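Local structure of putative non-ribosomal peptide synthetase (Actinomadura parvosata subsp. kistnae, 6M7L) at residues A[44-49]-A[146-151]; A[130-135]-A[142-147]. The protein probably serves as a condensation-type domain of a non-ribosomal peptide synthetase, a multidomain assembly line that builds peptides without the ribosome. All blocks are in the same frame, centred on the assembly; numbering follows the deposited sequence.

How the interactions relate
Interactions 1 and 2 lie on opposite edges of one strand, 141-149, which pairs antiparallel with strand 45-53 in interaction 1 and with strand 130-136 in interaction 2. Their centres are about 10 Å apart, and they share Val146 and Val147, whose backbones bond in opposite directions: Val146 to strand 45-53, Val147 to strand 130-136. Side chains of one contact also pack on the backbone of the other: Leu145 CD1 lies 3.5 Å from Val48 O, and Trp130 CB 3.8 Å from Ala148 CA. Interaction 2 is the hairpin within this sheet; interaction 1 reaches the end of the shared strand, where His149 and Arg150 probably open the segment corresponding to the HHxxxDG motif of condensation domains.

Interaction 1: A[44-49]-A[146-151]; sequences LHVRVA and VVAHRI
His45 and His149 touch across two antiparallel strands of the condensation-domain fold, where 146-149 runs into the stretch that probably corresponds to the HHxxxDG motif of condensation domains, whose second histidine is here Arg150. Val46/Ala148 and Val48/Val146 are hydrogen-bonded pairs, and beyond the strand Arg150 N adds a bond of 3.1 Å to Leu44 O. Valines suit such positions, their branched CB fitting an extended backbone; helix 155-172 covers Val46 and Val48.

The side chain of His45 can be followed outward. CB lies 3.6 Å from Ala148 O and also touches Val147 CG1, a methyl that reaches CG and ND1 as well. ND1 bonds to Ala118 O, which satisfies a buried nitrogen. On the other side of the ring, CD2 and NE2 both meet His149 CD2, which sits in the plane of the His45 ring at its edge, 3.5 Å from His45 CD2; the two rings are inclined at 60°. Leu44 O lies over the centre of one face of the His149 ring, while ND1, in plane, accepts Ile151 N at 3.1 Å and so fixes the ring's rotation. An alanine in place of His149 would probably leave Ile151 N without this acceptor and open a gap beside the His45 ring. On the Val46 side, the CG1 methyl of Val46 lies over the centre of the Arg150 guanidinium, 3.5 Å above its plane.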
loop_
_atom_site.group_PDB
_atom_site.type_symbol
_atom_site.label_atom_id
_atom_site.label_comp_id
_atom_site.label_asym_id
_atom_site.label_seq_id
_atom_site.Cartn_x
_atom_site.Cartn_y
_atom_site.Cartn_z
ATOM N N LEU A 44 -14.492 -1.262 22.805
ATOM C CA LEU A 44 -14.299 -0.473 21.590
ATOM C C LEU A 44 -12.824 -0.554 21.227
ATOM O O LEU A 44 -12.003 0.260 21.656
ATOM C CB LEU A 44 -14.759 0.961 21.798
ATOM C CG LEU A 44 -16.273 1.153 21.888
ATOM C CD1 LEU A 44 -16.625 2.594 22.241
ATOM C CD2 LEU A 44 -16.920 0.743 20.574
ATOM N N HIS A 45 -12.485 -1.568 20.434
ATOM C CA HIS A 45 -11.108 -1.870 20.083
ATOM C C HIS A 45 -10.961 -1.970 18.571
ATOM O O HIS A 45 -11.915 -2.274 17.848
ATOM C CB HIS A 45 -10.639 -3.191 20.710
ATOM C CG HIS A 45 -10.902 -3.303 22.179
ATOM N ND1 HIS A 45 -11.194 -4.502 22.791
ATOM C CD2 HIS A 45 -10.903 -2.371 23.161
ATOM C CE1 HIS A 45 -11.370 -4.304 24.085
ATOM N NE2 HIS A 45 -11.201 -3.019 24.335
ATOM N N VAL A 46 -9.753 -1.714 18.102
ATOM C CA VAL A 46 -9.329 -2.142 16.778
ATOM C C VAL A 46 -8.520 -3.417 16.956
ATOM O O VAL A 46 -7.871 -3.624 17.989
ATOM C CB VAL A 46 -8.513 -1.057 16.043
ATOM C CG1 VAL A 46 -9.409 0.109 15.643
ATOM C CG2 VAL A 46 -7.364 -0.586 16.911
ATOM N N ARG A 47 -8.570 -4.295 15.960
ATOM C CA ARG A 47 -7.870 -5.563 16.106
ATOM C C ARG A 47 -7.570 -6.153 14.735
ATOM O O ARG A 47 -8.292 -5.914 13.764
ATOM C CB ARG A 47 -8.665 -6.558 16.963
ATOM C CG ARG A 47 -9.904 -7.138 16.300
ATOM C CD ARG A 47 -11.057 -6.119 16.286
ATOM N NE ARG A 47 -11.526 -5.883 14.926
ATOM C CZ ARG A 47 -12.508 -6.568 14.352
ATOM N NH1 ARG A 47 -12.845 -6.306 13.097
ATOM N NH2 ARG A 47 -13.147 -7.514 15.033
ATOM N N VAL A 48 -6.487 -6.923 14.677
ATOM C CA VAL A 48 -6.034 -7.563 13.448
ATOM C C VAL A 48 -5.535 -8.958 13.793
ATOM O O VAL A 48 -4.779 -9.137 14.753
ATOM C CB VAL A 48 -4.929 -6.744 12.749
ATOM C CG1 VAL A 48 -3.819 -6.383 13.732
ATOM C CG2 VAL A 48 -4.373 -7.504 11.557
ATOM N N ALA A 49 -5.970 -9.949 13.024
ATOM C CA ALA A 49 -5.506 -11.320 13.167
ATOM C C ALA A 49 -4.680 -11.686 11.944
ATOM O O ALA A 49 -5.141 -11.531 10.809
ATOM C CB ALA A 49 -6.680 -12.285 13.343
ATOM N N VAL A 146 -3.655 -8.997 17.403
ATOM C CA VAL A 146 -3.247 -7.750 18.035
ATOM C C VAL A 146 -4.506 -6.939 18.287
ATOM O O VAL A 146 -5.262 -6.650 17.351
ATOM C CB VAL A 146 -2.247 -6.964 17.171
ATOM C CG1 VAL A 146 -1.890 -5.642 17.845
ATOM C CG2 VAL A 146 -0.997 -7.796 16.914
ATOM N N VAL A 147 -4.742 -6.594 19.548
ATOM C CA VAL A 147 -5.874 -5.768 19.947
ATOM C C VAL A 147 -5.327 -4.459 20.490
ATOM O O VAL A 147 -4.349 -4.453 21.246
ATOM C CB VAL A 147 -6.753 -6.477 20.995
ATOM C CG1 VAL A 147 -8.016 -5.673 21.263
ATOM C CG2 VAL A 147 -7.094 -7.887 20.539
ATOM N N ALA A 148 -5.946 -3.351 20.094
ATOM C CA ALA A 148 -5.561 -2.034 20.575
ATOM C C ALA A 148 -6.819 -1.238 20.879
ATOM O O ALA A 148 -7.736 -1.190 20.054
ATOM C CB ALA A 148 -4.694 -1.295 19.549
ATOM N N HIS A 149 -6.867 -0.626 22.059
ATOM C CA HIS A 149 -8.030 0.168 22.423
ATOM C C HIS A 149 -8.102 1.415 21.550
ATOM O O HIS A 149 -7.074 1.996 21.189
ATOM C CB HIS A 149 -7.976 0.553 23.901
ATOM C CG HIS A 149 -9.299 0.979 24.455
ATOM N ND1 HIS A 149 -9.844 2.219 24.209
ATOM C CD2 HIS A 149 -10.195 0.319 25.226
ATOM C CE1 HIS A 149 -11.018 2.309 24.809
ATOM N NE2 HIS A 149 -11.254 1.169 25.433
ATOM N N ARG A 150 -9.324 1.824 21.206
ATOM C CA ARG A 150 -9.488 2.965 20.310
ATOM C C ARG A 150 -9.097 4.288 20.956
ATOM O O ARG A 150 -9.118 5.319 20.274
ATOM C CB ARG A 150 -10.926 3.034 19.797
ATOM C CG ARG A 150 -11.367 1.798 19.027
ATOM C CD ARG A 150 -12.751 1.977 18.422
ATOM N NE ARG A 150 -12.716 1.877 16.965
ATOM C CZ ARG A 150 -12.906 0.748 16.290
ATOM N NH1 ARG A 150 -12.852 0.749 14.965
ATOM N NH2 ARG A 150 -13.153 -0.380 16.939
ATOM N N ILE A 151 -8.747 4.284 22.246
ATOM C CA ILE A 151 -8.159 5.464 22.867
ATOM C C ILE A 151 -6.742 5.691 22.363
ATOM O O ILE A 151 -6.199 6.791 22.509
ATOM C CB ILE A 151 -8.180 5.321 24.402
ATOM C CG1 ILE A 151 -7.977 6.676 25.082
ATOM C CG2 ILE A 151 -7.114 4.340 24.861
ATOM C CD1 ILE A 151 -8.028 6.609 26.593
#

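Interaction 2: A[130-135]-A[142-147]; sequences WRAHLF and QVLLVV
His133 and Leu145 have their CG atoms set by the first torsions: His133 CG is anti to its own carbonyl carbon (chi1 -46°), Leu145 CG anti to its backbone N (chi1 171°). The two side chains run alongside each other in the same direction, with His133 CD2 3.8 Å from Leu145 CD2. Phe135 joins them from the next position on this face, CE2 at its ring edge resting 4.0 Å from Leu145 CB. Residues 130-135 and 142-147 are the two arms of a beta hairpin. Three hydrogen-bonded pairs hold it, Arg131/Val147, His133/Leu145 and Phe135/Val143, each with two backbone bonds, such as His133 N to Leu145 O at 2.8 Å.

The other face is largely apolar and packs on helix 58-71. There Trp130 lies alongside Val146, whose CG1 meets the indole edge in its plane, 3.8 Å from CE3. Ala132, small enough to admit a neighbour, takes Leu144 CD1 at 4.2 Å from its CB, and Leu134 CD1 reaches Gln142 CB at 3.7 Å. Leucine, valine and alanine suit this buried side because their side chains bring no polar atom into the interior.

Polar groups are gathered on the His133 face. Arg131 NE donates to His133 NE2 at 2.8 Å, in the planes of both groups, and Val147 CG1 lies over one guanidinium face, offset toward the rim. Arg131 NH2 bonds to the carbonyls of Arg117 and Arg120, and Phe122 adds a cation-pi contact. Because NE2 accepts the hydrogen bond from Arg131 NE, its lone pair is in use and His133 is probably neutral, its own hydrogen on ND1 facing Glu101 OE2; the imidazole would then be hydrogen-bonded between an arginine and a glutamate, which is likely to hold its ring in place.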
loop_
_atom_site.group_PDB
_atom_site.type_symbol
_atom_site.label_atom_id
_atom_site.label_comp_id
_atom_site.label_asym_id
_atom_site.label_seq_id
_atom_site.Cartn_x
_atom_site.Cartn_y
_atom_site.Cartn_z
ATOM N N TRP A 130 -2.815 -1.812 24.468
ATOM C CA TRP A 130 -2.819 -2.851 23.449
ATOM C C TRP A 130 -2.189 -4.115 24.015
ATOM O O TRP A 130 -1.499 -4.086 25.037
ATOM C CB TRP A 130 -2.103 -2.401 22.168
ATOM C CG TRP A 130 -0.616 -2.263 22.274
ATOM C CD1 TRP A 130 0.086 -1.636 23.263
ATOM C CD2 TRP A 130 0.355 -2.739 21.334
ATOM N NE1 TRP A 130 1.433 -1.707 23.004
ATOM C CE2 TRP A 130 1.624 -2.378 21.825
ATOM C CE3 TRP A 130 0.271 -3.443 20.128
ATOM C CZ2 TRP A 130 2.802 -2.690 21.149
ATOM C CZ3 TRP A 130 1.441 -3.758 19.462
ATOM C CH2 TRP A 130 2.688 -3.381 19.974
ATOM N N ARG A 131 -2.452 -5.227 23.336
ATOM C CA ARG A 131 -1.965 -6.531 23.758
ATOM C C ARG A 131 -1.986 -7.467 22.558
ATOM O O ARG A 131 -2.620 -7.186 21.538
ATOM C CB ARG A 131 -2.807 -7.096 24.905
ATOM C CG ARG A 131 -4.296 -7.017 24.650
ATOM C CD ARG A 131 -5.095 -7.825 25.654
ATOM N NE ARG A 131 -6.386 -8.195 25.087
ATOM C CZ ARG A 131 -7.532 -7.575 25.344
ATOM N NH1 ARG A 131 -7.567 -6.550 26.185
ATOM N NH2 ARG A 131 -8.646 -7.989 24.758
ATOM N N ALA A 132 -1.283 -8.588 22.695
ATOM C CA ALA A 132 -1.132 -9.552 21.617
ATOM C C ALA A 132 -1.420 -10.955 22.131
ATOM O O ALA A 132 -1.027 -11.311 23.245
ATOM C CB ALA A 132 0.276 -9.497 21.013
ATOM N N HIS A 133 -2.103 -11.747 21.307
ATOM C CA HIS A 133 -2.464 -13.119 21.647
ATOM C C HIS A 133 -1.962 -14.030 20.536
ATOM O O HIS A 133 -2.491 -14.003 19.420
ATOM C CB HIS A 133 -3.973 -13.264 21.831
ATOM C CG HIS A 133 -4.583 -12.177 22.660
ATOM N ND1 HIS A 133 -4.843 -12.324 24.006
ATOM C CD2 HIS A 133 -4.976 -10.923 22.335
ATOM C CE1 HIS A 133 -5.375 -11.207 24.472
ATOM N NE2 HIS A 133 -5.466 -10.343 23.479
ATOM N N LEU A 134 -0.942 -14.828 20.839
ATOM C CA LEU A 134 -0.390 -15.771 19.880
ATOM C C LEU A 134 -1.066 -17.124 20.053
ATOM O O LEU A 134 -1.236 -17.602 21.180
ATOM C CB LEU A 134 1.123 -15.901 20.063
ATOM C CG LEU A 134 1.843 -16.874 19.130
ATOM C CD1 LEU A 134 1.555 -16.531 17.677
ATOM C CD2 LEU A 134 3.337 -16.856 19.406
ATOM N N PHE A 135 -1.454 -17.738 18.934
ATOM C CA PHE A 135 -2.174 -19.011 18.929
ATOM C C PHE A 135 -1.388 -20.027 18.113
ATOM O O PHE A 135 -1.561 -20.122 16.888
ATOM C CB PHE A 135 -3.587 -18.834 18.380
ATOM C CG PHE A 135 -4.425 -17.875 19.174
ATOM C CD1 PHE A 135 -5.091 -18.297 20.314
ATOM C CD2 PHE A 135 -4.545 -16.550 18.785
ATOM C CE1 PHE A 135 -5.863 -17.415 21.052
ATOM C CE2 PHE A 135 -5.317 -15.663 19.519
ATOM C CZ PHE A 135 -5.976 -16.098 20.653
ATOM N N GLN A 142 1.038 -20.402 12.950
ATOM C CA GLN A 142 0.430 -19.761 14.103
ATOM C C GLN A 142 -0.523 -18.683 13.610
ATOM O O GLN A 142 -0.483 -18.275 12.446
ATOM C CB GLN A 142 1.474 -19.132 15.040
ATOM C CG GLN A 142 2.722 -19.970 15.293
ATOM C CD GLN A 142 3.766 -19.812 14.204
ATOM O OE1 GLN A 142 3.594 -19.026 13.273
ATOM N NE2 GLN A 142 4.857 -20.562 14.315
ATOM N N VAL A 143 -1.384 -18.215 14.509
ATOM C CA VAL A 143 -2.231 -17.056 14.249
ATOM C C VAL A 143 -2.002 -16.042 15.360
ATOM O O VAL A 143 -2.138 -16.370 16.544
ATOM C CB VAL A 143 -3.718 -17.433 14.138
ATOM C CG1 VAL A 143 -4.588 -16.188 14.253
ATOM C CG2 VAL A 143 -3.975 -18.128 12.814
ATOM N N LEU A 144 -1.640 -14.821 14.972
ATOM C CA LEU A 144 -1.361 -13.736 15.899
ATOM C C LEU A 144 -2.515 -12.749 15.881
ATOM O O LEU A 144 -2.957 -12.325 14.808
ATOM C CB LEU A 144 -0.059 -13.022 15.534
ATOM C CG LEU A 144 0.241 -11.765 16.353
ATOM C CD1 LEU A 144 0.472 -12.134 17.810
ATOM C CD2 LEU A 144 1.434 -11.007 15.780
ATOM N N LEU A 145 -3.001 -12.390 17.064
ATOM C CA LEU A 145 -4.036 -11.380 17.220
ATOM C C LEU A 145 -3.445 -10.187 17.953
ATOM O O LEU A 145 -2.798 -10.350 18.992
ATOM C CB LEU A 145 -5.241 -11.926 17.988
ATOM C CG LEU A 145 -6.301 -10.899 18.401
ATOM C CD1 LEU A 145 -7.014 -10.319 17.186
ATOM C CD2 LEU A 145 -7.298 -11.516 19.365
ATOM N N VAL A 146 -3.655 -8.997 17.403
ATOM C CA VAL A 146 -3.247 -7.750 18.035
ATOM C C VAL A 146 -4.506 -6.939 18.287
ATOM O O VAL A 146 -5.262 -6.650 17.351
ATOM C CB VAL A 146 -2.247 -6.964 17.171
ATOM C CG1 VAL A 146 -1.890 -5.642 17.845
ATOM C CG2 VAL A 146 -0.997 -7.796 16.914
ATOM N N VAL A 147 -4.742 -6.594 19.548
ATOM C CA VAL A 147 -5.874 -5.768 19.947
ATOM C C VAL A 147 -5.327 -4.459 20.490
ATOM O O VAL A 147 -4.349 -4.453 21.246
ATOM C CB VAL A 147 -6.753 -6.477 20.995
ATOM C CG1 VAL A 147 -8.016 -5.673 21.263
ATOM C CG2 VAL A 147 -7.094 -7.887 20.539
#